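Local atomic coordinates of N-alpha-acetyltransferase 35, NatC auxiliary subunit (Saccharomyces cerevisiae, PDB entry 6YGA), a protein that serves as the auxiliary subunit of the NatC N-terminal acetyltransferase, which acetylates the N-terminal methionine of the L-A virus Gag protein. Residues 556-559 / 560-563; 606-609 / 610-613; 686-689 / 690-694. One frame throughout, in Å; residues are numbered along the deposited sequence.

Overall arrangement
The three contacts are runs of about two helical turns, each on a different helix of the region with TPR-like repeats, and they come in series along the chain: contact 1 near the C-terminal end of helix 511-564, contact 2 at the end of the short helix 603-613, contact 3 inside helix 668-701. Contact 1 is the middle layer. Its centre lies about 11 Å from that of contact 2, where V556, F557, A560 and K563 pack on F613 and L610, and about 12 Å from that of contact 3, where Q558 and L562 meet N688, S689 and I692. Contacts 2 and 3 do not touch; their nearest atoms are about 12 Å apart. Helix 511-564 thus joins the other two through different faces.

Contact 1: 556-559 / 560-563; sequences VFQF and AILK
The last turns of the long helix 511-564, largely buried here within the helical repeat region, carry four successive i to i+4 bonds: A560 N to V556 O (2.9 Å), I561 N to F557 O, L562 N to Q558 O (3.1 Å) and K563 N to F559 O. Aliphatic groups flank these carbonyls. I561 has CG1 beside its own backbone N (chi1 -70°), which lays that atom 3.4 Å from F557 O, and L562 CG approaches Q558 O equally closely. A560 CB rests close to both V556 O and F557 O, with A560 CB 3.5 Å from V556 O. Q558 bends at chi2 (67°), bringing NE2 loosely alongside I561 CB at 4.3 Å, while its amide reaches N688, S689 and I692 of helix 668-701. On other faces F557 meets the ring of F613 edge-to-face and I561 packs on L626, A629 and T630 of helix 619-653. K563 runs out extended to NZ, which makes a weak, long ion pair with D569. Each of the four carbonyl oxygens thus accepts an amide hydrogen within the helix, so a buried backbone pays little polar cost, leaving the hydrophobic side chains to pack on the neighbouring helices and strand 724-729.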
ATOM      1  N   VAL B 556      19.585  22.316   0.943  1.00 34.12           N
ATOM      2  CA  VAL B 556      19.278  23.566   0.249  1.00 33.05           C
ATOM      3  C   VAL B 556      20.550  24.189  -0.323  1.00 34.17           C
ATOM      4  O   VAL B 556      20.580  24.630  -1.477  1.00 37.51           O
ATOM      5  CB  VAL B 556      18.540  24.535   1.193  1.00 33.47           C
ATOM      6  CG1 VAL B 556      18.458  25.931   0.588  1.00 34.34           C
ATOM      7  CG2 VAL B 556      17.141  24.012   1.501  1.00 31.41           C
ATOM      8  N   PHE B 557      21.623  24.225   0.473  1.00 31.44           N
ATOM      9  CA  PHE B 557      22.895  24.737  -0.034  1.00 36.50           C
ATOM     10  C   PHE B 557      23.393  23.913  -1.218  1.00 38.12           C
ATOM     11  O   PHE B 557      23.874  24.469  -2.212  1.00 40.71           O
ATOM     12  CB  PHE B 557      23.943  24.753   1.078  1.00 37.75           C
ATOM     13  CG  PHE B 557      23.974  26.029   1.866  1.00 39.29           C
ATOM     14  CD1 PHE B 557      24.473  27.192   1.305  1.00 42.27           C
ATOM     15  CD2 PHE B 557      23.515  26.063   3.172  1.00 40.61           C
ATOM     16  CE1 PHE B 557      24.509  28.370   2.029  1.00 43.52           C
ATOM     17  CE2 PHE B 557      23.548  27.237   3.901  1.00 42.06           C
ATOM     18  CZ  PHE B 557      24.045  28.391   3.329  1.00 43.40           C
ATOM     19  N   GLN B 558      23.288  22.586  -1.127  1.00 35.93           N
ATOM     20  CA  GLN B 558      23.717  21.725  -2.224  1.00 35.96           C
ATOM     21  C   GLN B 558      22.949  22.043  -3.501  1.00 39.72           C
ATOM     22  O   GLN B 558      23.535  22.137  -4.585  1.00 41.77           O
ATOM     23  CB  GLN B 558      23.529  20.259  -1.834  1.00 33.45           C
ATOM     24  CG  GLN B 558      24.047  19.274  -2.860  1.00 32.57           C
ATOM     25  CD  GLN B 558      25.555  19.318  -2.988  1.00 35.72           C
ATOM     26  OE1 GLN B 558      26.267  18.591  -2.296  1.00 37.55           O
ATOM     27  NE2 GLN B 558      26.050  20.174  -3.877  1.00 35.33           N
ATOM     28  N   PHE B 559      21.629  22.210  -3.386  1.00 38.49           N
ATOM     29  CA  PHE B 559      20.817  22.567  -4.544  1.00 37.95           C
ATOM     30  C   PHE B 559      21.257  23.904  -5.128  1.00 38.99           C
ATOM     31  O   PHE B 559      21.384  24.049  -6.348  1.00 37.89           O
ATOM     32  CB  PHE B 559      19.339  22.608  -4.146  1.00 38.30           C
ATOM     33  CG  PHE B 559      18.391  22.832  -5.298  1.00 36.83           C
ATOM     34  CD1 PHE B 559      18.126  24.112  -5.760  1.00 34.80           C
ATOM     35  CD2 PHE B 559      17.747  21.761  -5.902  1.00 35.06           C
ATOM     36  CE1 PHE B 559      17.248  24.320  -6.807  1.00 33.37           C
ATOM     37  CE2 PHE B 559      16.865  21.963  -6.948  1.00 33.96           C
ATOM     38  CZ  PHE B 559      16.617  23.245  -7.404  1.00 32.02           C
ATOM     39  N   ALA B 560      21.498  24.895  -4.261  1.00 39.73           N
ATOM     40  CA  ALA B 560      21.866  26.233  -4.719  1.00 41.02           C
ATOM     41  C   ALA B 560      23.218  26.239  -5.423  1.00 42.07           C
ATOM     42  O   ALA B 560      23.430  27.016  -6.362  1.00 43.43           O
ATOM     43  CB  ALA B 560      21.873  27.199  -3.536  1.00 40.60           C
ATOM     44  N   ILE B 561      24.143  25.382  -4.984  1.00 42.51           N
ATOM     45  CA  ILE B 561      25.410  25.228  -5.691  1.00 43.50           C
ATOM     46  C   ILE B 561      25.174  24.641  -7.076  1.00 44.33           C
ATOM     47  O   ILE B 561      25.743  25.112  -8.069  1.00 45.84           O
ATOM     48  CB  ILE B 561      26.380  24.368  -4.856  1.00 40.74           C
ATOM     49  CG1 ILE B 561      26.846  25.139  -3.616  1.00 38.51           C
ATOM     50  CG2 ILE B 561      27.568  23.915  -5.696  1.00 35.98           C
ATOM     51  CD1 ILE B 561      27.601  24.292  -2.613  1.00 39.35           C
ATOM     52  N   LEU B 562      24.318  23.622  -7.174  1.00 43.97           N
ATOM     53  CA  LEU B 562      24.024  23.027  -8.474  1.00 43.87           C
ATOM     54  C   LEU B 562      23.386  24.043  -9.413  1.00 44.74           C
ATOM     55  O   LEU B 562      23.743  24.122 -10.595  1.00 46.20           O
ATOM     56  CB  LEU B 562      23.122  21.803  -8.306  1.00 42.76           C
ATOM     57  CG  LEU B 562      23.770  20.608  -7.605  1.00 41.79           C
ATOM     58  CD1 LEU B 562      22.742  19.547  -7.253  1.00 40.66           C
ATOM     59  CD2 LEU B 562      24.872  20.022  -8.473  1.00 44.13           C
ATOM     60  N   LYS B 563      22.439  24.839  -8.907  1.00 43.01           N
ATOM     61  CA  LYS B 563      21.820  25.848  -9.761  1.00 43.86           C
ATOM     62  C   LYS B 563      22.798  26.962 -10.118  1.00 43.13           C
ATOM     63  O   LYS B 563      22.734  27.506 -11.227  1.00 45.53           O
ATOM     64  CB  LYS B 563      20.570  26.430  -9.099  1.00 42.92           C
ATOM     65  CG  LYS B 563      19.941  27.529  -9.936  1.00 45.58           C
ATOM     66  CD  LYS B 563      18.597  27.993  -9.426  1.00 48.65           C
ATOM     67  CE  LYS B 563      18.023  29.045 -10.370  1.00 51.49           C
ATOM     68  NZ  LYS B 563      16.792  29.688  -9.841  1.00 55.72           N
TER

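Contact 2: 606-609 / 610-613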
ATOM      1  N   PHE B 606       9.238  31.636  -1.780  1.00 41.60           N
ATOM      2  CA  PHE B 606      10.062  30.524  -2.245  1.00 40.39           C
ATOM      3  C   PHE B 606      11.074  30.988  -3.285  1.00 42.40           C
ATOM      4  O   PHE B 606      12.245  30.590  -3.245  1.00 42.32           O
ATOM      5  CB  PHE B 606       9.183  29.417  -2.830  1.00 41.49           C
ATOM      6  CG  PHE B 606       8.603  28.471  -1.806  1.00 41.83           C
ATOM      7  CD1 PHE B 606       7.393  28.751  -1.185  1.00 39.82           C
ATOM      8  CD2 PHE B 606       9.251  27.282  -1.494  1.00 39.55           C
ATOM      9  CE1 PHE B 606       6.852  27.873  -0.255  1.00 38.54           C
ATOM     10  CE2 PHE B 606       8.714  26.400  -0.562  1.00 36.70           C
ATOM     11  CZ  PHE B 606       7.513  26.697   0.056  1.00 36.24           C
ATOM     12  N   GLN B 607      10.639  31.826  -4.229  1.00 44.00           N
ATOM     13  CA  GLN B 607      11.532  32.277  -5.291  1.00 45.54           C
ATOM     14  C   GLN B 607      12.622  33.189  -4.746  1.00 46.10           C
ATOM     15  O   GLN B 607      13.800  33.043  -5.092  1.00 45.06           O
ATOM     16  CB  GLN B 607      10.732  32.991  -6.382  1.00 46.80           C
ATOM     17  CG  GLN B 607       9.529  32.208  -6.878  1.00 50.84           C
ATOM     18  CD  GLN B 607       9.898  30.823  -7.365  1.00 55.12           C
ATOM     19  OE1 GLN B 607      10.849  30.651  -8.130  1.00 54.60           O
ATOM     20  NE2 GLN B 607       9.147  29.821  -6.919  1.00 56.89           N
ATOM     21  N   GLN B 608      12.247  34.138  -3.884  1.00 47.25           N
ATOM     22  CA  GLN B 608      13.221  35.093  -3.368  1.00 47.75           C
ATOM     23  C   GLN B 608      14.260  34.404  -2.493  1.00 45.26           C
ATOM     24  O   GLN B 608      15.452  34.723  -2.567  1.00 45.03           O
ATOM     25  CB  GLN B 608      12.509  36.201  -2.592  1.00 51.32           C
ATOM     26  CG  GLN B 608      13.444  37.251  -2.020  1.00 55.62           C
ATOM     27  CD  GLN B 608      14.224  37.986  -3.092  1.00 61.60           C
ATOM     28  OE1 GLN B 608      13.739  38.184  -4.207  1.00 64.32           O
ATOM     29  NE2 GLN B 608      15.441  38.395  -2.759  1.00 63.68           N
ATOM     30  N   THR B 609      13.828  33.451  -1.664  1.00 45.55           N
ATOM     31  CA  THR B 609      14.762  32.736  -0.800  1.00 45.27           C
ATOM     32  C   THR B 609      15.835  32.023  -1.614  1.00 45.80           C
ATOM     33  O   THR B 609      17.017  32.051  -1.255  1.00 47.86           O
ATOM     34  CB  THR B 609      14.002  31.741   0.077  1.00 43.30           C
ATOM     35  OG1 THR B 609      13.074  32.447   0.909  1.00 44.51           O
ATOM     36  CG2 THR B 609      14.963  30.963   0.953  1.00 41.84           C
ATOM     37  N   LEU B 610      15.442  31.394  -2.724  1.00 44.03           N
ATOM     38  CA  LEU B 610      16.413  30.711  -3.572  1.00 45.89           C
ATOM     39  C   LEU B 610      17.400  31.695  -4.193  1.00 50.34           C
ATOM     40  O   LEU B 610      18.587  31.381  -4.344  1.00 49.35           O
ATOM     41  CB  LEU B 610      15.689  29.911  -4.657  1.00 43.54           C
ATOM     42  CG  LEU B 610      16.566  29.158  -5.660  1.00 41.66           C
ATOM     43  CD1 LEU B 610      17.510  28.214  -4.936  1.00 39.65           C
ATOM     44  CD2 LEU B 610      15.717  28.400  -6.669  1.00 41.23           C
ATOM     45  N   LYS B 611      16.932  32.896  -4.550  1.00 55.08           N
ATOM     46  CA  LYS B 611      17.817  33.883  -5.161  1.00 58.21           C
ATOM     47  C   LYS B 611      18.926  34.310  -4.207  1.00 60.65           C
ATOM     48  O   LYS B 611      20.044  34.605  -4.646  1.00 63.03           O
ATOM     49  CB  LYS B 611      17.015  35.101  -5.620  1.00 62.32           C
ATOM     50  CG  LYS B 611      17.784  36.021  -6.560  1.00 69.25           C
ATOM     51  CD  LYS B 611      16.920  37.157  -7.086  1.00 73.48           C
ATOM     52  CE  LYS B 611      16.826  38.295  -6.086  1.00 77.02           C
ATOM     53  NZ  LYS B 611      18.133  38.993  -5.925  1.00 79.07           N
ATOM     54  N   ASP B 612      18.646  34.339  -2.902  1.00 57.30           N
ATOM     55  CA  ASP B 612      19.672  34.704  -1.932  1.00 56.26           C
ATOM     56  C   ASP B 612      20.698  33.594  -1.751  1.00 57.64           C
ATOM     57  O   ASP B 612      21.857  33.873  -1.423  1.00 60.07           O
ATOM     58  CB  ASP B 612      19.027  35.049  -0.590  1.00 55.40           C
ATOM     59  CG  ASP B 612      17.990  36.148  -0.709  1.00 56.09           C
ATOM     60  OD1 ASP B 612      18.194  37.070  -1.528  1.00 57.05           O
ATOM     61  OD2 ASP B 612      16.975  36.093   0.014  1.00 56.10           O
ATOM     62  N   PHE B 613      20.292  32.337  -1.948  1.00 55.38           N
ATOM     63  CA  PHE B 613      21.226  31.220  -1.852  1.00 53.20           C
ATOM     64  C   PHE B 613      22.088  31.092  -3.104  1.00 51.66           C
ATOM     65  O   PHE B 613      23.277  30.765  -3.010  1.00 50.86           O
ATOM     66  CB  PHE B 613      20.467  29.914  -1.614  1.00 51.21           C
ATOM     67  CG  PHE B 613      20.108  29.663  -0.180  1.00 49.23           C
ATOM     68  CD1 PHE B 613      21.047  29.154   0.701  1.00 51.98           C
ATOM     69  CD2 PHE B 613      18.824  29.905   0.280  1.00 46.41           C
ATOM     70  CE1 PHE B 613      20.717  28.910   2.019  1.00 53.45           C
ATOM     71  CE2 PHE B 613      18.486  29.660   1.596  1.00 46.54           C
ATOM     72  CZ  PHE B 613      19.433  29.163   2.468  1.00 50.77           C
TER
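Across 606-613 the helical bonds are rather long: K611 N to Q607 O and D612 N to Q608 O are 3.2 Å, L610 N to F606 O is weak, and T609 O receives two weak bonds, from F613 N at 3.4 Å and from D612 N. A further weak i to i+3 bond, F613 N to L610 O, lies at the end of helix 603-613. Among the side chains, Q608 reaches forward over the next turn. Its CG is anti to the backbone N and the chain then bends at chi2 (61°), so that NE2 comes 3.3 Å from D612 OD1; this bond too is weak, with an N-H...O angle of only 120°, and the amide and carboxylate planes are 60° apart. The same amide crosses the last methylene of K611, whose CE lies 3.6 Å from Q608 NE2. These polar groups form the exposed flank of the short helix, whose other flank packs on helices 465-506 and 511-564 in the region of TPR-like repeats. On that inner side T609 and F613 run side by side in the same direction: T609 CG2 sits at the ring edge of F613, in its plane, 3.8 Å from CE2, and T609 O also lies near that plane, 3.2 Å from CD2. T609 OG1 is taken up by V605 O, one turn back, and Q607 OE1 by N570 ND2. The F613 side chain also packs on L553, V556 and A560 of helix 511-564, while F606 O accepts a hydrogen bond from Y466 OH and the F606 ring meets W470 and H585 edge-to-face.

Contact 3: 686-689 / 690-694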
ATOM      1  N   SER B 686      28.488  15.314   2.637  1.00 39.52           N
ATOM      2  CA  SER B 686      29.734  16.072   2.573  1.00 39.53           C
ATOM      3  C   SER B 686      30.633  15.558   1.453  1.00 39.52           C
ATOM      4  O   SER B 686      31.167  16.345   0.663  1.00 41.78           O
ATOM      5  CB  SER B 686      30.453  16.008   3.923  1.00 41.04           C
ATOM      6  OG  SER B 686      31.637  16.784   3.918  1.00 47.30           O
ATOM      7  N   VAL B 687      30.812  14.237   1.372  1.00 38.78           N
ATOM      8  CA  VAL B 687      31.640  13.658   0.315  1.00 42.16           C
ATOM      9  C   VAL B 687      31.099  14.040  -1.057  1.00 43.04           C
ATOM     10  O   VAL B 687      31.861  14.372  -1.973  1.00 44.01           O
ATOM     11  CB  VAL B 687      31.722  12.129   0.486  1.00 44.60           C
ATOM     12  CG1 VAL B 687      32.390  11.477  -0.720  1.00 43.55           C
ATOM     13  CG2 VAL B 687      32.469  11.785   1.768  1.00 40.69           C
ATOM     14  N   ASN B 688      29.774  14.020  -1.216  1.00 44.02           N
ATOM     15  CA  ASN B 688      29.190  14.324  -2.517  1.00 44.13           C
ATOM     16  C   ASN B 688      29.374  15.791  -2.881  1.00 45.47           C
ATOM     17  O   ASN B 688      29.560  16.123  -4.058  1.00 46.76           O
ATOM     18  CB  ASN B 688      27.709  13.946  -2.527  1.00 41.23           C
ATOM     19  CG  ASN B 688      27.015  14.352  -3.805  1.00 43.34           C
ATOM     20  OD1 ASN B 688      27.225  13.750  -4.861  1.00 43.04           O
ATOM     21  ND2 ASN B 688      26.170  15.375  -3.716  1.00 34.22           N
ATOM     22  N   SER B 689      29.326  16.682  -1.887  1.00 43.95           N
ATOM     23  CA  SER B 689      29.550  18.100  -2.149  1.00 43.33           C
ATOM     24  C   SER B 689      30.951  18.348  -2.699  1.00 43.34           C
ATOM     25  O   SER B 689      31.138  19.183  -3.592  1.00 43.47           O
ATOM     26  CB  SER B 689      29.316  18.904  -0.871  1.00 43.40           C
ATOM     27  OG  SER B 689      29.481  20.291  -1.107  1.00 43.07           O
ATOM     28  N   LYS B 690      31.949  17.622  -2.188  1.00 44.15           N
ATOM     29  CA  LYS B 690      33.305  17.771  -2.712  1.00 49.19           C
ATOM     30  C   LYS B 690      33.408  17.238  -4.135  1.00 48.98           C
ATOM     31  O   LYS B 690      34.075  17.844  -4.981  1.00 52.05           O
ATOM     32  CB  LYS B 690      34.306  17.062  -1.799  1.00 56.14           C
ATOM     33  CG  LYS B 690      34.385  17.645  -0.399  1.00 62.08           C
ATOM     34  CD  LYS B 690      34.879  16.612   0.605  1.00 69.90           C
ATOM     35  CE  LYS B 690      34.730  17.123   2.033  1.00 74.29           C
ATOM     36  NZ  LYS B 690      34.834  16.040   3.051  1.00 76.18           N
ATOM     37  N   VAL B 691      32.757  16.107  -4.420  1.00 47.48           N
ATOM     38  CA  VAL B 691      32.789  15.552  -5.771  1.00 47.86           C
ATOM     39  C   VAL B 691      32.166  16.526  -6.764  1.00 45.37           C
ATOM     40  O   VAL B 691      32.707  16.759  -7.851  1.00 45.80           O
ATOM     41  CB  VAL B 691      32.090  14.178  -5.803  1.00 46.24           C
ATOM     42  CG1 VAL B 691      31.851  13.727  -7.236  1.00 44.73           C
ATOM     43  CG2 VAL B 691      32.921  13.145  -5.053  1.00 45.42           C
ATOM     44  N   ILE B 692      31.033  17.129  -6.393  1.00 42.37           N
ATOM     45  CA  ILE B 692      30.346  18.062  -7.283  1.00 41.20           C
ATOM     46  C   ILE B 692      31.240  19.256  -7.602  1.00 46.19           C
ATOM     47  O   ILE B 692      31.383  19.652  -8.764  1.00 49.83           O
ATOM     48  CB  ILE B 692      29.010  18.506  -6.660  1.00 39.87           C
ATOM     49  CG1 ILE B 692      28.029  17.331  -6.607  1.00 39.69           C
ATOM     50  CG2 ILE B 692      28.407  19.673  -7.426  1.00 40.01           C
ATOM     51  CD1 ILE B 692      26.675  17.699  -6.044  1.00 37.64           C
ATOM     52  N   VAL B 693      31.867  19.835  -6.578  1.00 45.23           N
ATOM     53  CA  VAL B 693      32.668  21.041  -6.777  1.00 50.91           C
ATOM     54  C   VAL B 693      33.890  20.746  -7.640  1.00 55.51           C
ATOM     55  O   VAL B 693      34.214  21.503  -8.564  1.00 58.32           O
ATOM     56  CB  VAL B 693      33.062  21.641  -5.416  1.00 51.72           C
ATOM     57  CG1 VAL B 693      34.229  22.597  -5.567  1.00 54.74           C
ATOM     58  CG2 VAL B 693      31.868  22.350  -4.807  1.00 47.71           C
ATOM     59  N   ASN B 694      34.586  19.642  -7.358  1.00 56.01           N
ATOM     60  CA  ASN B 694      35.744  19.277  -8.168  1.00 59.84           C
ATOM     61  C   ASN B 694      35.345  19.003  -9.613  1.00 58.44           C
ATOM     62  O   ASN B 694      36.065  19.376 -10.545  1.00 60.63           O
ATOM     63  CB  ASN B 694      36.446  18.061  -7.564  1.00 65.87           C
ATOM     64  CG  ASN B 694      37.033  18.346  -6.194  1.00 72.58           C
ATOM     65  OD1 ASN B 694      37.141  17.454  -5.353  1.00 76.70           O
ATOM     66  ND2 ASN B 694      37.411  19.599  -5.963  1.00 73.00           N
TER
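K690 folds back along its own helix, 668-701, to meet S686 one turn earlier. Its CG lies beside the backbone N (chi1 -63°), and the extended chain beyond it runs past S686 O, with CG 3.6 Å from that oxygen, until NZ stands 3.4 Å from S686 OG in a weak hydrogen bond. S686 turns OG away from its backbone N (chi1 -177°), which presents the hydroxyl to the lysine end. Both side chains also touch E634 of helix 619-653. Two residues further along, N688 and I692 meet obliquely: the asparagine ND2 lies 3.3 Å from I692 CD1, and I692 CG1 comes to 3.2 Å from N688 O. ND2 has its polar partner elsewhere, in Q725 O of strand 724-729. The backbone bonds are regular, with I692 N to N688 O at 2.9 Å and V693 N to S689 O at 3.1 Å. V691 CG2 lies beside V687 O and V693 CG2 beside S689 O, both at 3.5 Å. The chemistry is thus divided by face: a buried asparagine with its amide donor met by the strand and its flank lined by isoleucine, and on another side a lysine held lightly by serine, with E634 packed beside both.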